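Local coordinates for BDI_3064 protein (Parabacteroides distasonis ATCC 8503, PDB 5Z06) that hydrolyses linear beta-1,2-glucan and beta-1,2-glucooligosaccharides, releasing sophorose from the non-reducing end as an exo-acting enzyme, at residues 183-195 / 257-269. Residues are numbered along the deposited sequence; the frame is centred on the assembly and turned at random.
Sequences SLPSVSALNAPVL and YKVTAVDYALNES
Leu184 and Pro185 meet Tyr264 in the turn after strand 254-262 of a two-sheet beta-sandwich of fibronectin type III-like topology, on the approach to its first strand, 194-200. Residues 183-195 run antiparallel to 257-264, the chain turning back after Asp263 so that Ser269 returns beside Leu190; the contact illustrates docking without direct hydrogen bonds between the segments. The Pro185 ring covers one face of the tyrosine in a CH-pi contact, CG 4.0 Å from the ring centroid and 13° off its normal, while the phenol OH beyond is bonded to Asp7 and Arg82. A water joins the backbones, donating to Pro185 O (2.6 Å) and accepting from Tyr264 N. Farther along, Leu190 extends with CG anti to its backbone N (chi1 -169°), which delivers CD2 to within 3.2 Å of Asn267 O and CD1 to Ala261 CB. In the turn, Asp263 OD2 receives Asn267 ND2 through its syn lone pair at 2.8 Å, and OD1 takes Asn267 N from above the carboxylate plane; Ser269 OG accepts Ala261 N, tying the returning chain to the strand. The side chains of Pro193 and Val259 then cross at about a right angle. Leu195 splits its branches: CD1 packs on Val259 CG2, and CD2 sits 3.4 Å from Tyr257 O.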
# COMPACT_ATOMS: atom_id res chain seq x y z
N SER A 183 -16.61 -26.62 -3.66
CA SER A 183 -17.70 -26.01 -4.43
C SER A 183 -17.23 -24.65 -4.94
O SER A 183 -17.09 -23.71 -4.16
CB SER A 183 -18.95 -25.84 -3.55
OG SER A 183 -20.03 -25.31 -4.30
N LEU A 184 -16.99 -24.55 -6.24
CA LEU A 184 -16.62 -23.28 -6.83
C LEU A 184 -17.80 -22.33 -6.70
O LEU A 184 -18.92 -22.71 -6.99
CB LEU A 184 -16.27 -23.44 -8.31
CG LEU A 184 -15.06 -24.33 -8.60
CD1 LEU A 184 -14.84 -24.42 -10.10
CD2 LEU A 184 -13.81 -23.84 -7.88
N PRO A 185 -17.54 -21.08 -6.25
CA PRO A 185 -18.60 -20.06 -6.28
C PRO A 185 -19.19 -19.98 -7.69
O PRO A 185 -18.45 -20.04 -8.66
CB PRO A 185 -17.87 -18.76 -5.95
CG PRO A 185 -16.63 -19.17 -5.25
CD PRO A 185 -16.27 -20.55 -5.71
N SER A 186 -20.51 -19.91 -7.79
CA SER A 186 -21.13 -19.71 -9.08
C SER A 186 -21.91 -18.40 -9.07
O SER A 186 -22.03 -17.73 -8.03
CB SER A 186 -22.02 -20.90 -9.47
OG SER A 186 -22.96 -21.15 -8.45
N VAL A 187 -22.36 -18.02 -10.25
CA VAL A 187 -23.15 -16.82 -10.45
C VAL A 187 -24.40 -17.25 -11.20
O VAL A 187 -24.32 -18.12 -12.08
CB VAL A 187 -22.33 -15.75 -11.22
CG1 VAL A 187 -20.99 -15.51 -10.54
CG2 VAL A 187 -22.10 -16.14 -12.68
N SER A 188 -25.55 -16.66 -10.87
CA SER A 188 -26.78 -16.95 -11.62
C SER A 188 -26.66 -16.44 -13.07
O SER A 188 -26.99 -17.18 -14.01
CB SER A 188 -28.02 -16.39 -10.90
OG SER A 188 -27.80 -15.07 -10.44
N ALA A 189 -26.16 -15.21 -13.24
CA ALA A 189 -25.90 -14.60 -14.56
C ALA A 189 -24.52 -13.93 -14.59
O ALA A 189 -24.11 -13.29 -13.62
CB ALA A 189 -26.97 -13.57 -14.88
N LEU A 190 -23.82 -14.09 -15.71
CA LEU A 190 -22.46 -13.59 -15.89
C LEU A 190 -22.46 -12.48 -16.93
O LEU A 190 -22.31 -12.71 -18.13
CB LEU A 190 -21.53 -14.74 -16.28
CG LEU A 190 -20.02 -14.46 -16.25
CD1 LEU A 190 -19.50 -14.19 -14.84
CD2 LEU A 190 -19.26 -15.63 -16.86
N ASN A 191 -22.61 -11.26 -16.45
CA ASN A 191 -22.79 -10.10 -17.30
C ASN A 191 -21.48 -9.36 -17.46
O ASN A 191 -20.63 -9.37 -16.56
CB ASN A 191 -23.84 -9.17 -16.70
CG ASN A 191 -25.11 -9.91 -16.34
OD1 ASN A 191 -25.60 -9.85 -15.21
ND2 ASN A 191 -25.61 -10.68 -17.29
N ALA A 192 -21.32 -8.74 -18.62
CA ALA A 192 -20.23 -7.82 -18.85
C ALA A 192 -20.35 -6.67 -17.86
O ALA A 192 -21.47 -6.19 -17.60
CB ALA A 192 -20.29 -7.28 -20.27
N PRO A 193 -19.22 -6.23 -17.30
CA PRO A 193 -19.29 -4.97 -16.61
C PRO A 193 -19.55 -3.85 -17.61
O PRO A 193 -19.20 -3.97 -18.79
CB PRO A 193 -17.89 -4.83 -16.00
CG PRO A 193 -17.01 -5.62 -16.89
CD PRO A 193 -17.85 -6.77 -17.33
N VAL A 194 -20.18 -2.78 -17.14
CA VAL A 194 -20.26 -1.55 -17.92
C VAL A 194 -18.87 -0.92 -17.90
O VAL A 194 -18.44 -0.44 -16.86
CB VAL A 194 -21.31 -0.57 -17.36
CG1 VAL A 194 -21.31 0.75 -18.14
CG2 VAL A 194 -22.70 -1.19 -17.39
N LEU A 195 -18.17 -0.95 -19.04
CA LEU A 195 -16.90 -0.25 -19.22
C LEU A 195 -17.16 1.21 -19.55
O LEU A 195 -17.74 1.54 -20.59
CB LEU A 195 -16.09 -0.92 -20.32
CG LEU A 195 -14.61 -0.59 -20.50
CD1 LEU A 195 -13.84 -0.78 -19.21
CD2 LEU A 195 -14.05 -1.50 -21.59
N TYR A 257 -10.07 -1.21 -25.66
CA TYR A 257 -10.22 -2.11 -24.53
C TYR A 257 -11.64 -2.64 -24.39
O TYR A 257 -12.62 -1.95 -24.64
CB TYR A 257 -9.80 -1.42 -23.24
CG TYR A 257 -8.36 -1.03 -23.22
CD1 TYR A 257 -7.38 -1.90 -22.77
CD2 TYR A 257 -7.97 0.23 -23.66
CE1 TYR A 257 -6.04 -1.53 -22.76
CE2 TYR A 257 -6.63 0.61 -23.67
CZ TYR A 257 -5.68 -0.27 -23.21
OH TYR A 257 -4.37 0.11 -23.18
N LYS A 258 -11.69 -3.87 -23.91
CA LYS A 258 -12.89 -4.64 -23.81
C LYS A 258 -12.69 -5.46 -22.56
O LYS A 258 -11.61 -6.04 -22.36
CB LYS A 258 -12.97 -5.56 -25.02
CG LYS A 258 -14.32 -5.77 -25.63
CD LYS A 258 -14.18 -6.35 -27.04
CE LYS A 258 -13.29 -7.59 -27.05
NZ LYS A 258 -13.44 -8.40 -28.28
N VAL A 259 -13.71 -5.54 -21.73
CA VAL A 259 -13.59 -6.27 -20.48
C VAL A 259 -14.70 -7.30 -20.38
O VAL A 259 -15.86 -7.01 -20.68
CB VAL A 259 -13.63 -5.29 -19.30
CG1 VAL A 259 -13.57 -6.04 -17.97
CG2 VAL A 259 -12.48 -4.30 -19.43
N THR A 260 -14.35 -8.50 -19.94
CA THR A 260 -15.33 -9.54 -19.63
C THR A 260 -15.24 -9.89 -18.15
O THR A 260 -14.23 -9.60 -17.52
CB THR A 260 -15.08 -10.82 -20.47
OG1 THR A 260 -13.81 -11.38 -20.11
CG2 THR A 260 -15.08 -10.53 -21.96
N ALA A 261 -16.30 -10.49 -17.62
CA ALA A 261 -16.31 -11.10 -16.28
C ALA A 261 -16.17 -12.61 -16.41
O ALA A 261 -16.81 -13.23 -17.24
CB ALA A 261 -17.59 -10.76 -15.54
N VAL A 262 -15.32 -13.19 -15.57
CA VAL A 262 -15.02 -14.61 -15.59
C VAL A 262 -15.43 -15.16 -14.23
O VAL A 262 -15.05 -14.61 -13.21
CB VAL A 262 -13.53 -14.85 -15.83
CG1 VAL A 262 -13.18 -16.33 -15.85
CG2 VAL A 262 -13.11 -14.20 -17.14
N ASP A 263 -16.22 -16.24 -14.23
CA ASP A 263 -16.63 -16.89 -12.99
C ASP A 263 -15.60 -17.94 -12.60
O ASP A 263 -14.66 -18.20 -13.36
CB ASP A 263 -18.06 -17.47 -13.08
CG ASP A 263 -18.20 -18.67 -14.03
OD1 ASP A 263 -17.23 -19.41 -14.27
OD2 ASP A 263 -19.32 -18.87 -14.53
N TYR A 264 -15.78 -18.56 -11.44
CA TYR A 264 -14.83 -19.57 -10.97
C TYR A 264 -14.77 -20.85 -11.81
O TYR A 264 -13.76 -21.55 -11.79
CB TYR A 264 -15.07 -19.89 -9.49
CG TYR A 264 -14.44 -18.87 -8.59
CD1 TYR A 264 -14.99 -17.60 -8.44
CD2 TYR A 264 -13.25 -19.16 -7.91
CE1 TYR A 264 -14.40 -16.67 -7.61
CE2 TYR A 264 -12.65 -18.23 -7.09
CZ TYR A 264 -13.22 -16.98 -6.95
OH TYR A 264 -12.63 -16.06 -6.12
N ALA A 265 -15.83 -21.12 -12.57
CA ALA A 265 -15.82 -22.20 -13.57
C ALA A 265 -15.06 -21.79 -14.84
O ALA A 265 -14.92 -22.61 -15.75
CB ALA A 265 -17.23 -22.63 -13.91
N LEU A 266 -14.59 -20.54 -14.88
CA LEU A 266 -13.89 -19.95 -16.02
C LEU A 266 -14.80 -19.78 -17.23
O LEU A 266 -14.34 -19.76 -18.36
CB LEU A 266 -12.58 -20.69 -16.35
CG LEU A 266 -11.67 -20.95 -15.14
CD1 LEU A 266 -10.39 -21.63 -15.57
CD2 LEU A 266 -11.35 -19.68 -14.38
N ASN A 267 -16.10 -19.62 -16.99
CA ASN A 267 -16.99 -19.14 -18.05
C ASN A 267 -16.76 -17.66 -18.15
O ASN A 267 -16.41 -17.01 -17.18
CB ASN A 267 -18.46 -19.39 -17.72
CG ASN A 267 -18.75 -20.85 -17.42
OD1 ASN A 267 -18.41 -21.74 -18.21
ND2 ASN A 267 -19.34 -21.09 -16.26
N GLU A 268 -17.01 -17.13 -19.34
CA GLU A 268 -16.73 -15.75 -19.64
C GLU A 268 -18.01 -15.06 -20.05
O GLU A 268 -18.75 -15.55 -20.88
CB GLU A 268 -15.68 -15.69 -20.76
CG GLU A 268 -15.14 -14.30 -21.07
CD GLU A 268 -13.68 -14.29 -21.50
OE1 GLU A 268 -13.07 -15.34 -21.80
OE2 GLU A 268 -13.11 -13.19 -21.53
N SER A 269 -18.26 -13.89 -19.47
CA SER A 269 -19.35 -13.05 -19.90
C SER A 269 -19.18 -12.65 -21.35
O SER A 269 -18.14 -12.88 -21.99
CB SER A 269 -19.39 -11.76 -19.08
OG SER A 269 -18.37 -10.87 -19.51
O HOH W 1 -18.10 -17.73 -9.89